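Local coordinates for protein UDP-N-acetylglucosamine 2-epimerase (Methanocaldococcus jannaschii, PDB 4NES) that probably catalyses the reversible C-2 epimerisation of UDP-N-acetylglucosamine to UDP-N-acetylmannosamine, the activated donor of ManNAc residues, and is a homodimer, at residues N211-E223 with R247-S259. Numbering follows the deposited sequence.
Sequences NVDNKERLKNIVE and RLKEFNLFDKLKS
K215 lies flat over one face of the F251 ring: its CB sits 3.5 Å from the ring centroid, almost on the normal, a nearly centred CH-pi contact. The lysine chain, fully extended from a CG that is anti to the backbone N (chi1 178°), runs on past F251 CB, in the opposite direction to the phenylalanine, until CE is 3.5 Å from F251 O. The ring's edge meets the backbone just ahead of helix 215-232, with CE2 3.4 Å from V212 O and CZ close to D213 O, while L218 CD2 also touches this rim. Beside it, R247 bends at chi2 and passes V212 O, so that NE comes within 2.9 Å of D213 OD1. The hydrogen bond in this salt bridge is weak because it is bent (N-H...O 128°), and the carboxylate and guanidinium planes are steeply inclined. R247 NH1 reaches E250 OE1 on its syn lone pair, and D213 OD2 pairs with R243, making a chain of alternating charges. Were R247 an alanine, E250 would probably lose its mate and D213 would be left to R243. V212 lies about 5 Å from H207, the probable active-site residue, side chain to side chain. Deeper in, the L218 and L248 side chains cross at about a right angle, CD2 to CD2 3.7 Å, L218 CG packs on L253 CD1, and V222 CG1 meets L257 CD2 at 4.0 Å. N252, at positive phi, closes helix 242-250 in a Schellman motif, after which L253 turns inward. Helix 215-232 thus packs against helices 242-250 and 254-259 in the C-terminal Rossmann-like half of this GT-B fold, L218 touching L206 and L257 resting on strand 263-266, outermost of its sheet within the chain.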
loop_
_atom_site.group_PDB
_atom_site.type_symbol
_atom_site.label_atom_id
_atom_site.label_comp_id
_atom_site.label_asym_id
_atom_site.label_seq_id
_atom_site.Cartn_x
_atom_site.Cartn_y
_atom_site.Cartn_z
ATOM N N ASN A 211 -8.084 -13.886 16.202
ATOM C CA ASN A 211 -8.725 -14.904 17.035
ATOM C C ASN A 211 -7.752 -15.796 17.785
ATOM O O ASN A 211 -8.041 -16.235 18.897
ATOM C CB ASN A 211 -9.615 -15.821 16.186
ATOM C CG ASN A 211 -10.975 -15.223 15.897
ATOM O OD1 ASN A 211 -11.474 -14.382 16.642
ATOM N ND2 ASN A 211 -11.596 -15.679 14.814
ATOM N N VAL A 212 -6.617 -16.107 17.177
ATOM C CA VAL A 212 -5.745 -17.114 17.768
ATOM C C VAL A 212 -4.503 -16.515 18.422
ATOM O O VAL A 212 -3.856 -17.173 19.232
ATOM C CB VAL A 212 -5.342 -18.222 16.746
ATOM C CG1 VAL A 212 -6.581 -18.832 16.070
ATOM C CG2 VAL A 212 -4.373 -17.669 15.691
ATOM N N ASP A 213 -4.175 -15.274 18.080
ATOM C CA ASP A 213 -3.028 -14.598 18.698
ATOM C C ASP A 213 -3.417 -13.940 20.022
ATOM O O ASP A 213 -2.548 -13.511 20.778
ATOM C CB ASP A 213 -2.450 -13.507 17.793
ATOM C CG ASP A 213 -1.811 -14.042 16.529
ATOM O OD1 ASP A 213 -1.724 -15.279 16.328
ATOM O OD2 ASP A 213 -1.381 -13.199 15.716
ATOM N N ASN A 214 -4.721 -13.849 20.268
ATOM C CA ASN A 214 -5.306 -13.174 21.430
ATOM C C ASN A 214 -5.821 -14.263 22.364
ATOM O O ASN A 214 -6.830 -14.903 22.069
ATOM C CB ASN A 214 -6.463 -12.288 20.930
ATOM C CG ASN A 214 -7.183 -11.523 22.035
ATOM O OD1 ASN A 214 -7.251 -11.948 23.184
ATOM N ND2 ASN A 214 -7.766 -10.390 21.661
ATOM N N LYS A 215 -5.139 -14.471 23.492
ATOM C CA LYS A 215 -5.445 -15.613 24.357
ATOM C C LYS A 215 -6.878 -15.659 24.888
ATOM O O LYS A 215 -7.496 -16.722 24.921
ATOM C CB LYS A 215 -4.453 -15.730 25.518
ATOM C CG LYS A 215 -4.783 -16.888 26.465
ATOM C CD LYS A 215 -3.808 -16.989 27.618
ATOM C CE LYS A 215 -4.139 -18.180 28.506
ATOM N NZ LYS A 215 -3.093 -18.399 29.546
ATOM N N GLU A 216 -7.424 -14.525 25.308
ATOM C CA GLU A 216 -8.766 -14.585 25.874
ATOM C C GLU A 216 -9.852 -14.755 24.789
ATOM O O GLU A 216 -10.903 -15.345 25.050
ATOM C CB GLU A 216 -9.017 -13.428 26.849
ATOM C CG GLU A 216 -8.020 -13.403 28.036
ATOM C CD GLU A 216 -8.152 -14.603 28.979
ATOM O OE1 GLU A 216 -9.281 -14.902 29.412
ATOM O OE2 GLU A 216 -7.132 -15.248 29.303
ATOM N N ARG A 217 -9.584 -14.291 23.567
ATOM C CA ARG A 217 -10.484 -14.600 22.457
ATOM C C ARG A 217 -10.418 -16.086 22.120
ATOM O O ARG A 217 -11.447 -16.734 21.923
ATOM C CB ARG A 217 -10.164 -13.776 21.205
ATOM C CG ARG A 217 -10.951 -12.480 21.081
ATOM C CD ARG A 217 -10.867 -11.902 19.669
ATOM N NE ARG A 217 -11.743 -12.579 18.713
ATOM C CZ ARG A 217 -12.984 -12.193 18.428
ATOM N NH1 ARG A 217 -13.508 -11.135 19.035
ATOM N NH2 ARG A 217 -13.707 -12.865 17.539
ATOM N N LEU A 218 -9.204 -16.623 22.064
ATOM C CA LEU A 218 -9.015 -18.042 21.778
ATOM C C LEU A 218 -9.645 -18.909 22.865
ATOM O O LEU A 218 -10.302 -19.906 22.566
ATOM C CB LEU A 218 -7.528 -18.367 21.628
ATOM C CG LEU A 218 -7.164 -19.779 21.162
ATOM C CD1 LEU A 218 -7.906 -20.134 19.881
ATOM C CD2 LEU A 218 -5.668 -19.870 20.951
ATOM N N LYS A 219 -9.446 -18.521 24.123
ATOM C CA LYS A 219 -10.069 -19.221 25.242
ATOM C C LYS A 219 -11.595 -19.193 25.130
ATOM O O LYS A 219 -12.262 -20.210 25.349
ATOM C CB LYS A 219 -9.630 -18.604 26.572
ATOM C CG LYS A 219 -10.495 -19.028 27.745
ATOM C CD LYS A 219 -9.998 -18.438 29.049
ATOM C CE LYS A 219 -8.676 -19.059 29.460
ATOM N NZ LYS A 219 -8.173 -18.490 30.740
ATOM N N ASN A 220 -12.140 -18.029 24.788
ATOM C CA ASN A 220 -13.587 -17.893 24.618
ATOM C C ASN A 220 -14.146 -18.819 23.546
ATOM O O ASN A 220 -15.211 -19.402 23.710
ATOM C CB ASN A 220 -13.966 -16.451 24.297
ATOM C CG ASN A 220 -14.027 -15.576 25.526
ATOM O OD1 ASN A 220 -14.090 -16.070 26.650
ATOM N ND2 ASN A 220 -14.006 -14.264 25.319
ATOM N N ILE A 221 -13.428 -18.930 22.432
ATOM C CA ILE A 221 -13.855 -19.790 21.337
ATOM C C ILE A 221 -13.786 -21.266 21.737
ATOM O O ILE A 221 -14.729 -22.025 21.498
ATOM C CB ILE A 221 -13.015 -19.528 20.073
ATOM C CG1 ILE A 221 -13.374 -18.164 19.488
ATOM C CG2 ILE A 221 -13.249 -20.622 19.026
ATOM C CD1 ILE A 221 -12.381 -17.654 18.473
ATOM N N VAL A 222 -12.676 -21.670 22.352
ATOM C CA VAL A 222 -12.555 -23.032 22.871
ATOM C C VAL A 222 -13.679 -23.377 23.863
ATOM O O VAL A 222 -14.282 -24.447 23.759
ATOM C CB VAL A 222 -11.172 -23.282 23.502
ATOM C CG1 VAL A 222 -11.153 -24.604 24.258
ATOM C CG2 VAL A 222 -10.095 -23.270 22.424
ATOM N N GLU A 223 -13.968 -22.461 24.792
ATOM C CA GLU A 223 -15.084 -22.614 25.729
ATOM C C GLU A 223 -16.378 -22.829 24.959
ATOM O O GLU A 223 -17.165 -23.723 25.274
ATOM C CB GLU A 223 -15.227 -21.357 26.593
ATOM C CG GLU A 223 -15.404 -21.591 28.088
ATOM C CD GLU A 223 -16.802 -22.033 28.489
ATOM O OE1 GLU A 223 -17.488 -21.252 29.184
ATOM O OE2 GLU A 223 -17.209 -23.161 28.134
ATOM N N ARG A 247 -0.124 -21.351 18.755
ATOM C CA ARG A 247 -0.766 -20.476 19.735
ATOM C C ARG A 247 -1.478 -21.256 20.836
ATOM O O ARG A 247 -1.407 -20.875 22.004
ATOM C CB ARG A 247 -1.757 -19.527 19.060
ATOM C CG ARG A 247 -1.125 -18.514 18.120
ATOM C CD ARG A 247 -0.191 -17.577 18.860
ATOM N NE ARG A 247 0.269 -16.505 17.984
ATOM C CZ ARG A 247 1.155 -15.583 18.342
ATOM N NH1 ARG A 247 1.672 -15.599 19.564
ATOM N NH2 ARG A 247 1.512 -14.636 17.487
ATOM N N LEU A 248 -2.170 -22.334 20.475
ATOM C CA LEU A 248 -2.851 -23.154 21.475
ATOM C C LEU A 248 -1.872 -23.701 22.506
ATOM O O LEU A 248 -2.181 -23.750 23.699
ATOM C CB LEU A 248 -3.625 -24.299 20.822
ATOM C CG LEU A 248 -4.926 -23.875 20.141
ATOM C CD1 LEU A 248 -5.403 -24.967 19.199
ATOM C CD2 LEU A 248 -5.992 -23.560 21.183
ATOM N N LYS A 249 -0.692 -24.101 22.045
ATOM C CA LYS A 249 0.338 -24.600 22.953
ATOM C C LYS A 249 0.922 -23.462 23.782
ATOM O O LYS A 249 1.198 -23.629 24.970
ATOM C CB LYS A 249 1.438 -25.320 22.172
ATOM C CG LYS A 249 0.983 -26.628 21.541
ATOM C CD LYS A 249 2.012 -27.148 20.550
ATOM C CE LYS A 249 1.649 -28.534 20.051
ATOM N NZ LYS A 249 1.785 -29.554 21.121
ATOM N N GLU A 250 1.103 -22.302 23.157
ATOM C CA GLU A 250 1.637 -21.135 23.858
ATOM C C GLU A 250 0.735 -20.710 25.016
ATOM O O GLU A 250 1.217 -20.316 26.086
ATOM C CB GLU A 250 1.823 -19.966 22.889
ATOM C CG GLU A 250 2.195 -18.664 23.587
ATOM C CD GLU A 250 2.367 -17.507 22.628
ATOM O OE1 GLU A 250 2.046 -17.670 21.434
ATOM O OE2 GLU A 250 2.829 -16.435 23.076
ATOM N N PHE A 251 -0.574 -20.810 24.804
ATOM C CA PHE A 251 -1.551 -20.369 25.792
ATOM C C PHE A 251 -2.056 -21.508 26.673
ATOM O O PHE A 251 -3.019 -21.334 27.422
ATOM C CB PHE A 251 -2.730 -19.682 25.093
ATOM C CG PHE A 251 -2.342 -18.452 24.322
ATOM C CD1 PHE A 251 -1.330 -17.620 24.781
ATOM C CD2 PHE A 251 -2.973 -18.137 23.128
ATOM C CE1 PHE A 251 -0.965 -16.485 24.071
ATOM C CE2 PHE A 251 -2.608 -17.008 22.411
ATOM C CZ PHE A 251 -1.607 -16.181 22.880
ATOM N N ASN A 252 -1.405 -22.665 26.576
ATOM C CA ASN A 252 -1.793 -23.857 27.336
ATOM C C ASN A 252 -3.254 -24.268 27.159
ATOM O O ASN A 252 -3.951 -24.549 28.130
ATOM C CB ASN A 252 -1.459 -23.701 28.824
ATOM C CG ASN A 252 -0.257 -24.525 29.239
ATOM O OD1 ASN A 252 0.873 -24.037 29.244
ATOM N ND2 ASN A 252 -0.495 -25.785 29.590
ATOM N N LEU A 253 -3.709 -24.301 25.909
ATOM C CA LEU A 253 -5.064 -24.740 25.600
ATOM C C LEU A 253 -5.062 -26.017 24.772
ATOM O O LEU A 253 -6.085 -26.695 24.669
ATOM C CB LEU A 253 -5.825 -23.652 24.842
ATOM C CG LEU A 253 -6.215 -22.388 25.604
ATOM C CD1 LEU A 253 -6.835 -21.372 24.644
ATOM C CD2 LEU A 253 -7.185 -22.730 26.722
ATOM N N PHE A 254 -3.917 -26.341 24.177
ATOM C CA PHE A 254 -3.839 -27.491 23.285
ATOM C C PHE A 254 -4.188 -28.792 23.990
ATOM O O PHE A 254 -5.022 -29.553 23.505
ATOM C CB PHE A 254 -2.463 -27.608 22.625
ATOM C CG PHE A 254 -2.424 -28.619 21.514
ATOM C CD1 PHE A 254 -3.020 -28.341 20.292
ATOM C CD2 PHE A 254 -1.818 -29.853 21.695
ATOM C CE1 PHE A 254 -3.002 -29.264 19.269
ATOM C CE2 PHE A 254 -1.796 -30.785 20.671
ATOM C CZ PHE A 254 -2.390 -30.489 19.457
ATOM N N ASP A 255 -3.557 -29.042 25.133
ATOM C CA ASP A 255 -3.799 -30.276 25.871
ATOM C C ASP A 255 -5.259 -30.440 26.304
ATOM O O ASP A 255 -5.760 -31.556 26.389
ATOM C CB ASP A 255 -2.849 -30.389 27.066
ATOM C CG ASP A 255 -1.479 -30.901 26.671
ATOM O OD1 ASP A 255 -1.161 -30.887 25.462
ATOM O OD2 ASP A 255 -0.715 -31.310 27.572
ATOM N N LYS A 256 -5.949 -29.332 26.548
ATOM C CA LYS A 256 -7.374 -29.395 26.863
ATOM C C LYS A 256 -8.247 -29.859 25.690
ATOM O O LYS A 256 -9.229 -30.570 25.895
ATOM C CB LYS A 256 -7.862 -28.060 27.420
ATOM C CG LYS A 256 -7.459 -27.851 28.864
ATOM C CD LYS A 256 -7.466 -26.385 29.247
ATOM C CE LYS A 256 -6.143 -25.993 29.891
ATOM N NZ LYS A 256 -6.054 -24.531 30.155
ATOM N N LEU A 257 -7.896 -29.460 24.466
ATOM C CA LEU A 257 -8.614 -29.931 23.281
ATOM C C LEU A 257 -8.386 -31.421 23.071
ATOM O O LEU A 257 -9.332 -32.185 22.878
ATOM C CB LEU A 257 -8.163 -29.182 22.024
ATOM C CG LEU A 257 -8.580 -27.734 21.782
ATOM C CD1 LEU A 257 -7.975 -27.258 20.474
ATOM C CD2 LEU A 257 -10.088 -27.572 21.748
ATOM N N LYS A 258 -7.122 -31.833 23.101
ATOM C CA LYS A 258 -6.783 -33.236 22.887
ATOM C C LYS A 258 -7.402 -34.128 23.958
ATOM O O LYS A 258 -7.648 -35.311 23.722
ATOM C CB LYS A 258 -5.266 -33.429 22.824
ATOM C CG LYS A 258 -4.747 -33.692 21.421
ATOM C CD LYS A 258 -5.226 -35.038 20.891
ATOM C CE LYS A 258 -4.955 -35.187 19.397
ATOM N NZ LYS A 258 -3.593 -34.723 19.019
ATOM N N SER A 259 -7.663 -33.545 25.128
ATOM C CA SER A 259 -8.310 -34.253 26.231
ATOM C C SER A 259 -9.803 -34.435 26.012
ATOM O O SER A 259 -10.430 -35.294 26.636
ATOM C CB SER A 259 -8.084 -33.512 27.551
ATOM O OG SER A 259 -6.971 -34.042 28.247
#